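Local coordinates for protein arginine decarboxylase (Campylobacter jejuni subsp. jejuni, PDB 3NZP) that probably catalyses the pyridoxal-phosphate-dependent decarboxylation of arginine to agmatine, a step in polyamine and spermidine biosynthesis, at residues K177-L186 / L223-L234. Residues are numbered along the deposited sequence; the frame is centred on the assembly and turned at random.
With PLP (pyridoxal-5'-phosphate), chain E.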
ATOM      1  N   LYS B 177     -22.726 -18.041  26.653  1.00 34.47           N
ATOM      2  CA  LYS B 177     -21.530 -17.214  26.692  1.00 36.16           C
ATOM      3  C   LYS B 177     -20.466 -17.771  25.755  1.00 33.44           C
ATOM      4  O   LYS B 177     -20.355 -18.985  25.557  1.00 34.05           O
ATOM      5  CB  LYS B 177     -20.988 -17.079  28.124  1.00 38.12           C
ATOM      6  CG  LYS B 177     -21.492 -18.132  29.113  1.00 46.17           C
ATOM      7  CD  LYS B 177     -21.012 -17.871  30.548  1.00 37.81           C
ATOM      8  CE  LYS B 177     -21.518 -16.543  31.108  1.00 47.99           C
ATOM      9  NZ  LYS B 177     -23.011 -16.447  31.135  1.00 50.98           N
ATOM     10  N   PRO B 178     -19.680 -16.875  25.141  1.00 33.54           N
ATOM     11  CA  PRO B 178     -18.634 -17.314  24.219  1.00 28.48           C
ATOM     12  C   PRO B 178     -17.482 -18.016  24.917  1.00 32.28           C
ATOM     13  O   PRO B 178     -17.324 -17.940  26.138  1.00 28.98           O
ATOM     14  CB  PRO B 178     -18.207 -16.015  23.548  1.00 27.70           C
ATOM     15  CG  PRO B 178     -18.429 -14.995  24.622  1.00 23.04           C
ATOM     16  CD  PRO B 178     -19.731 -15.402  25.233  1.00 20.92           C
ATOM     17  N   ASN B 179     -16.691 -18.727  24.130  1.00 35.85           N
ATOM     18  CA  ASN B 179     -15.535 -19.417  24.657  1.00 34.16           C
ATOM     19  C   ASN B 179     -14.434 -18.400  24.775  1.00 36.89           C
ATOM     20  O   ASN B 179     -14.313 -17.504  23.945  1.00 40.34           O
ATOM     21  CB  ASN B 179     -15.103 -20.518  23.714  1.00 39.18           C
ATOM     22  CG  ASN B 179     -15.865 -21.775  23.940  1.00 46.29           C
ATOM     23  OD1 ASN B 179     -15.857 -22.683  23.095  1.00 46.41           O
ATOM     24  ND2 ASN B 179     -16.532 -21.858  25.097  1.00 40.57           N
ATOM     25  N   ILE B 180     -13.620 -18.543  25.807  1.00 37.58           N
ATOM     26  CA  ILE B 180     -12.532 -17.617  26.022  1.00 37.70           C
ATOM     27  C   ILE B 180     -11.197 -18.193  25.558  1.00 39.92           C
ATOM     28  O   ILE B 180     -10.879 -19.343  25.841  1.00 43.65           O
ATOM     29  CB  ILE B 180     -12.452 -17.250  27.503  1.00 41.00           C
ATOM     30  CG1 ILE B 180     -13.716 -16.481  27.909  1.00 38.74           C
ATOM     31  CG2 ILE B 180     -11.192 -16.455  27.764  1.00 42.17           C
ATOM     32  CD1 ILE B 180     -13.795 -16.127  29.384  1.00 42.76           C
ATOM     33  N   GLY B 181     -10.427 -17.401  24.820  1.00 37.83           N
ATOM     34  CA  GLY B 181      -9.129 -17.867  24.358  1.00 30.26           C
ATOM     35  C   GLY B 181      -8.051 -16.947  24.901  1.00 30.04           C
ATOM     36  O   GLY B 181      -8.293 -15.749  25.059  1.00 29.62           O
ATOM     37  N   LEU B 182      -6.869 -17.477  25.207  1.00 28.70           N
ATOM     38  CA  LEU B 182      -5.797 -16.617  25.722  1.00 34.64           C
ATOM     39  C   LEU B 182      -4.613 -16.582  24.764  1.00 30.60           C
ATOM     40  O   LEU B 182      -4.043 -17.621  24.444  1.00 31.54           O
ATOM     41  CB  LEU B 182      -5.322 -17.095  27.103  1.00 34.05           C
ATOM     42  CG  LEU B 182      -6.340 -17.077  28.245  1.00 28.72           C
ATOM     43  CD1 LEU B 182      -5.644 -17.449  29.537  1.00 27.05           C
ATOM     44  CD2 LEU B 182      -6.960 -15.697  28.369  1.00 37.90           C
ATOM     45  N   ARG B 183      -4.254 -15.393  24.296  1.00 27.50           N
ATOM     46  CA  ARG B 183      -3.130 -15.258  23.379  1.00 29.37           C
ATOM     47  C   ARG B 183      -1.850 -15.221  24.200  1.00 31.22           C
ATOM     48  O   ARG B 183      -1.626 -14.295  24.979  1.00 29.54           O
ATOM     49  CB  ARG B 183      -3.245 -13.967  22.563  1.00 26.38           C
ATOM     50  CG  ARG B 183      -2.169 -13.825  21.517  1.00 33.38           C
ATOM     51  CD  ARG B 183      -2.251 -12.503  20.809  1.00 48.04           C
ATOM     52  NE  ARG B 183      -1.249 -12.407  19.752  1.00 61.52           N
ATOM     53  CZ  ARG B 183      -0.967 -11.297  19.071  1.00 71.11           C
ATOM     54  NH1 ARG B 183      -0.030 -11.330  18.128  1.00 79.59           N
ATOM     55  NH2 ARG B 183      -1.607 -10.157  19.326  1.00 61.75           N
ATOM     56  N   VAL B 184      -0.999 -16.220  24.023  1.00 27.96           N
ATOM     57  CA  VAL B 184       0.229 -16.255  24.790  1.00 30.18           C
ATOM     58  C   VAL B 184       1.366 -15.459  24.159  1.00 27.10           C
ATOM     59  O   VAL B 184       1.527 -15.440  22.945  1.00 34.55           O
ATOM     60  CB  VAL B 184       0.683 -17.702  25.009  1.00 33.00           C
ATOM     61  CG1 VAL B 184      -0.420 -18.475  25.738  1.00 33.23           C
ATOM     62  CG2 VAL B 184       1.007 -18.351  23.682  1.00 21.54           C
ATOM     63  N   ARG B 185       2.142 -14.790  25.003  1.00 27.34           N
ATOM     64  CA  ARG B 185       3.282 -14.008  24.564  1.00 24.28           C
ATOM     65  C   ARG B 185       4.434 -15.005  24.475  1.00 30.67           C
ATOM     66  O   ARG B 185       4.814 -15.585  25.485  1.00 37.32           O
ATOM     67  CB  ARG B 185       3.591 -12.940  25.612  1.00 33.19           C
ATOM     68  CG  ARG B 185       4.786 -12.062  25.321  1.00 45.86           C
ATOM     69  CD  ARG B 185       4.415 -10.947  24.365  1.00 67.39           C
ATOM     70  NE  ARG B 185       3.485  -9.975  24.952  1.00 77.52           N
ATOM     71  CZ  ARG B 185       3.817  -9.072  25.871  1.00 80.94           C
ATOM     72  NH1 ARG B 185       2.897  -8.233  26.340  1.00 77.96           N
ATOM     73  NH2 ARG B 185       5.068  -9.008  26.320  1.00 77.77           N
ATOM     74  N   LEU B 186       4.977 -15.238  23.280  1.00 36.41           N
ATOM     75  CA  LEU B 186       6.091 -16.183  23.125  1.00 36.60           C
ATOM     76  C   LEU B 186       7.450 -15.517  23.306  1.00 41.05           C
ATOM     77  O   LEU B 186       7.687 -14.428  22.797  1.00 40.29           O
ATOM     78  CB  LEU B 186       6.055 -16.854  21.746  1.00 31.42           C
ATOM     79  CG  LEU B 186       4.884 -17.782  21.424  1.00 31.21           C
ATOM     80  CD1 LEU B 186       5.100 -18.402  20.066  1.00 28.31           C
ATOM     81  CD2 LEU B 186       4.756 -18.868  22.475  1.00 33.29           C
ATOM     82  N   LEU B 223     -15.473 -19.309  35.704  1.00 51.63           N
ATOM     83  CA  LEU B 223     -15.585 -19.216  34.250  1.00 51.95           C
ATOM     84  C   LEU B 223     -14.560 -20.110  33.541  1.00 50.97           C
ATOM     85  O   LEU B 223     -14.465 -20.096  32.318  1.00 49.68           O
ATOM     86  CB  LEU B 223     -15.397 -17.754  33.819  1.00 44.73           C
ATOM     87  CG  LEU B 223     -16.509 -17.039  33.030  1.00 47.05           C
ATOM     88  CD1 LEU B 223     -17.879 -17.459  33.515  1.00 25.41           C
ATOM     89  CD2 LEU B 223     -16.325 -15.519  33.172  1.00 44.84           C
ATOM     90  N   LEU B 224     -13.805 -20.893  34.307  1.00 48.80           N
ATOM     91  CA  LEU B 224     -12.804 -21.758  33.707  1.00 44.94           C
ATOM     92  C   LEU B 224     -13.408 -22.588  32.599  1.00 39.72           C
ATOM     93  O   LEU B 224     -12.717 -22.997  31.678  1.00 43.68           O
ATOM     94  CB  LEU B 224     -12.179 -22.672  34.755  1.00 50.27           C
ATOM     95  CG  LEU B 224     -11.065 -22.035  35.594  1.00 49.35           C
ATOM     96  CD1 LEU B 224     -10.481 -23.078  36.529  1.00 42.97           C
ATOM     97  CD2 LEU B 224      -9.977 -21.486  34.680  1.00 46.38           C
ATOM     98  N   GLU B 225     -14.706 -22.825  32.693  1.00 37.68           N
ATOM     99  CA  GLU B 225     -15.405 -23.603  31.692  1.00 45.22           C
ATOM    100  C   GLU B 225     -15.225 -23.006  30.296  1.00 42.07           C
ATOM    101  O   GLU B 225     -15.234 -23.723  29.302  1.00 29.62           O
ATOM    102  CB  GLU B 225     -16.889 -23.639  32.030  1.00 65.10           C
ATOM    103  CG  GLU B 225     -17.225 -24.406  33.289  1.00 90.43           C
ATOM    104  CD  GLU B 225     -17.232 -25.913  33.068  1.00102.72           C
ATOM    105  OE1 GLU B 225     -17.620 -26.649  34.008  1.00107.43           O
ATOM    106  OE2 GLU B 225     -16.854 -26.362  31.960  1.00102.80           O
ATOM    107  N   GLN B 226     -15.059 -21.690  30.227  1.00 39.29           N
ATOM    108  CA  GLN B 226     -14.914 -21.021  28.948  1.00 36.71           C
ATOM    109  C   GLN B 226     -13.519 -21.101  28.368  1.00 42.78           C
ATOM    110  O   GLN B 226     -13.356 -21.225  27.154  1.00 52.63           O
ATOM    111  CB  GLN B 226     -15.329 -19.563  29.066  1.00 37.14           C
ATOM    112  CG  GLN B 226     -16.679 -19.377  29.743  1.00 55.03           C
ATOM    113  CD  GLN B 226     -17.725 -20.386  29.273  1.00 59.00           C
ATOM    114  OE1 GLN B 226     -18.036 -20.483  28.077  1.00 52.18           O
ATOM    115  NE2 GLN B 226     -18.276 -21.142  30.225  1.00 55.23           N
ATOM    116  N   PHE B 227     -12.505 -21.023  29.225  1.00 32.72           N
ATOM    117  CA  PHE B 227     -11.129 -21.095  28.763  1.00 29.22           C
ATOM    118  C   PHE B 227     -10.913 -22.424  28.035  1.00 32.14           C
ATOM    119  O   PHE B 227     -10.700 -23.452  28.665  1.00 43.69           O
ATOM    120  CB  PHE B 227     -10.189 -20.952  29.954  1.00 19.11           C
ATOM    121  CG  PHE B 227      -8.740 -20.923  29.584  1.00 27.11           C
ATOM    122  CD1 PHE B 227      -8.337 -20.551  28.311  1.00 30.81           C
ATOM    123  CD2 PHE B 227      -7.770 -21.259  30.519  1.00 31.60           C
ATOM    124  CE1 PHE B 227      -6.985 -20.512  27.966  1.00 40.94           C
ATOM    125  CE2 PHE B 227      -6.415 -21.225  30.191  1.00 37.66           C
ATOM    126  CZ  PHE B 227      -6.021 -20.852  28.908  1.00 39.63           C
ATOM    127  N   THR B 228     -10.969 -22.412  26.706  1.00 32.53           N
ATOM    128  CA  THR B 228     -10.789 -23.647  25.959  1.00 36.60           C
ATOM    129  C   THR B 228      -9.571 -23.741  25.042  1.00 36.23           C
ATOM    130  O   THR B 228      -9.223 -24.842  24.599  1.00 37.03           O
ATOM    131  CB  THR B 228     -12.030 -23.958  25.128  1.00 35.95           C
ATOM    132  OG1 THR B 228     -12.304 -22.869  24.238  1.00 29.25           O
ATOM    133  CG2 THR B 228     -13.204 -24.181  26.038  1.00 39.62           C
HETATM  134  N   MSE B 229      -8.943 -22.611  24.723  1.00 30.43           N
HETATM  135  CA  MSE B 229      -7.756 -22.648  23.868  1.00 35.86           C
HETATM  136  C   MSE B 229      -6.809 -21.480  24.043  1.00 31.70           C
HETATM  137  O   MSE B 229      -7.213 -20.388  24.446  1.00 32.34           O
HETATM  138  CB  MSE B 229      -8.125 -22.744  22.379  1.00 33.20           C
HETATM  139  CG  MSE B 229      -8.738 -21.496  21.792  1.00 49.62           C
HETATM  140 SE   MSE B 229      -8.648 -21.376  19.821  1.00 71.54          SE
HETATM  141  CE  MSE B 229      -9.800 -22.851  19.298  1.00 52.34           C
ATOM    142  N   ILE B 230      -5.534 -21.745  23.766  1.00 30.15           N
ATOM    143  CA  ILE B 230      -4.500 -20.723  23.806  1.00 37.07           C
ATOM    144  C   ILE B 230      -4.119 -20.488  22.341  1.00 34.21           C
ATOM    145  O   ILE B 230      -4.200 -21.400  21.516  1.00 29.09           O
ATOM    146  CB  ILE B 230      -3.218 -21.155  24.581  1.00 27.41           C
ATOM    147  CG1 ILE B 230      -2.607 -22.396  23.977  1.00 27.07           C
ATOM    148  CG2 ILE B 230      -3.541 -21.448  26.005  1.00 31.29           C
ATOM    149  CD1 ILE B 230      -1.309 -22.712  24.631  1.00 26.74           C
ATOM    150  N   HIS B 231      -3.707 -19.269  22.023  1.00 36.11           N
ATOM    151  CA  HIS B 231      -3.363 -18.917  20.657  1.00 40.90           C
ATOM    152  C   HIS B 231      -2.111 -18.055  20.617  1.00 43.04           C
ATOM    153  O   HIS B 231      -1.848 -17.286  21.547  1.00 43.32           O
ATOM    154  CB  HIS B 231      -4.567 -18.176  20.026  1.00 52.03           C
ATOM    155  CG  HIS B 231      -4.251 -17.417  18.772  1.00 61.45           C
ATOM    156  ND1 HIS B 231      -3.936 -16.074  18.777  1.00 73.11           N
ATOM    157  CD2 HIS B 231      -4.203 -17.806  17.475  1.00 66.29           C
ATOM    158  CE1 HIS B 231      -3.707 -15.670  17.539  1.00 70.06           C
ATOM    159  NE2 HIS B 231      -3.863 -16.703  16.729  1.00 69.70           N
ATOM    160  N   PHE B 232      -1.327 -18.209  19.552  1.00 41.24           N
ATOM    161  CA  PHE B 232      -0.120 -17.406  19.347  1.00 37.30           C
ATOM    162  C   PHE B 232       0.009 -17.151  17.840  1.00 38.82           C
ATOM    163  O   PHE B 232      -0.459 -17.960  17.031  1.00 33.11           O
ATOM    164  CB  PHE B 232       1.120 -18.126  19.914  1.00 29.80           C
ATOM    165  CG  PHE B 232       1.543 -19.354  19.157  1.00 25.34           C
ATOM    166  CD1 PHE B 232       2.365 -19.250  18.043  1.00 30.21           C
ATOM    167  CD2 PHE B 232       1.126 -20.619  19.561  1.00 29.44           C
ATOM    168  CE1 PHE B 232       2.763 -20.391  17.337  1.00 32.16           C
ATOM    169  CE2 PHE B 232       1.520 -21.767  18.856  1.00 25.99           C
ATOM    170  CZ  PHE B 232       2.337 -21.651  17.745  1.00 25.29           C
ATOM    171  N   HIS B 233       0.569 -16.004  17.456  1.00 36.33           N
ATOM    172  CA  HIS B 233       0.761 -15.704  16.029  1.00 42.06           C
ATOM    173  C   HIS B 233       2.202 -15.288  15.800  1.00 38.17           C
ATOM    174  O   HIS B 233       2.685 -14.372  16.449  1.00 39.33           O
ATOM    175  CB  HIS B 233      -0.184 -14.579  15.525  1.00 48.20           C
ATOM    176  CG  HIS B 233      -0.081 -14.311  14.045  1.00 56.58           C
ATOM    177  ND1 HIS B 233      -0.340 -15.269  13.082  1.00 54.81           N
ATOM    178  CD2 HIS B 233       0.289 -13.199  13.365  1.00 50.94           C
ATOM    179  CE1 HIS B 233      -0.130 -14.761  11.881  1.00 27.95           C
ATOM    180  NE2 HIS B 233       0.251 -13.507  12.025  1.00 38.90           N
ATOM    181  N   LEU B 234       2.889 -15.968  14.888  1.00 38.92           N
ATOM    182  CA  LEU B 234       4.279 -15.632  14.593  1.00 37.20           C
ATOM    183  C   LEU B 234       4.380 -14.655  13.436  1.00 38.11           C
ATOM    184  O   LEU B 234       5.415 -14.027  13.251  1.00 44.68           O
ATOM    185  CB  LEU B 234       5.085 -16.877  14.227  1.00 36.77           C
ATOM    186  CG  LEU B 234       5.195 -17.951  15.299  1.00 36.02           C
ATOM    187  CD1 LEU B 234       6.062 -19.086  14.772  1.00 29.18           C
ATOM    188  CD2 LEU B 234       5.762 -17.348  16.585  1.00 17.41           C
TER
HETATM  189  N1  PLP E 701      -3.862 -15.411  12.571  1.00 67.11           N
HETATM  190  C2  PLP E 701      -3.902 -14.186  13.106  1.00 70.31           C
HETATM  191  C2A PLP E 701      -4.249 -14.036  14.563  1.00 59.62           C
HETATM  192  C3  PLP E 701      -3.641 -13.040  12.297  1.00 76.36           C
HETATM  193  O3  PLP E 701      -3.687 -11.779  12.840  1.00 79.52           O
HETATM  194  C4  PLP E 701      -3.298 -13.247  10.893  1.00 71.86           C
HETATM  195  C4A PLP E 701      -3.006 -12.103  10.005  1.00 51.54           C
HETATM  196  C5  PLP E 701      -3.279 -14.605  10.391  1.00 70.40           C
HETATM  197  C6  PLP E 701      -3.559 -15.651  11.281  1.00 71.54           C
HETATM  198  C5A PLP E 701      -2.944 -14.921   8.926  1.00 64.15           C
HETATM  199  O4P PLP E 701      -1.600 -15.417   8.787  1.00 52.96           O
HETATM  200  P   PLP E 701      -1.338 -15.741   7.220  1.00 35.39           P
HETATM  201  O1P PLP E 701      -0.084 -16.508   7.104  1.00 54.51           O
HETATM  202  O2P PLP E 701      -2.532 -16.607   6.597  1.00 37.56           O
HETATM  203  O3P PLP E 701      -1.188 -14.378   6.398  1.00 39.43           O
HETATM  204  O   HOH W   1     -16.392 -24.431  26.802  1.00 32.57           O
HETATM  205  O   HOH W   2       1.663 -13.885  19.914  1.00 35.19           O
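L182 and its neighbours on strand 179-183 pair in parallel with strand 227-231 through five backbone hydrogen bonds: I180 N to Q226 O, where the ladder begins, then T228 N to I180 O, L182 N to M229 O, H231 N to L182 O (2.9 Å) and V184 N to H231 O.

Apolar contacts line the face carrying I180, L182, F227 and I230, turned toward helix 208-220, whose L218 meets both I180 and F227. L182 CD1 lies over one face of the F227 ring, 3.9 Å from its centroid, in a CH-pi contact; F227 CG is anti to the backbone N (chi1 -176°), which swings the ring back beneath L182. I180 CG1 rests on the aliphatic CB of Q226 at 3.7 Å. Past the strand ends, V184 CG2 packs on F232 CB, and L186 CD1 reaches both F232 CD1 (3.5 Å) and L234 CD2.

R183 and H231 occupy the other face. The arginine runs fully extended, its CG passing H231 ND1 at 4.0 Å, and its guanidinium forms a salt bridge with E158.

The cofactor lies beyond this face: H231 CE1 comes 3.4 Å from the C2A methyl carbon of PLP, and the pyridine ring of PLP lies over one face of the H233 imidazole, whose ND1 is hydrogen-bonded to G273 N. These are the fifth and sixth strands of the closed eight-stranded TIM-type barrel, joined by a beta-alpha-beta crossover through helix 208-220, with the PLP site at their C-terminal ends.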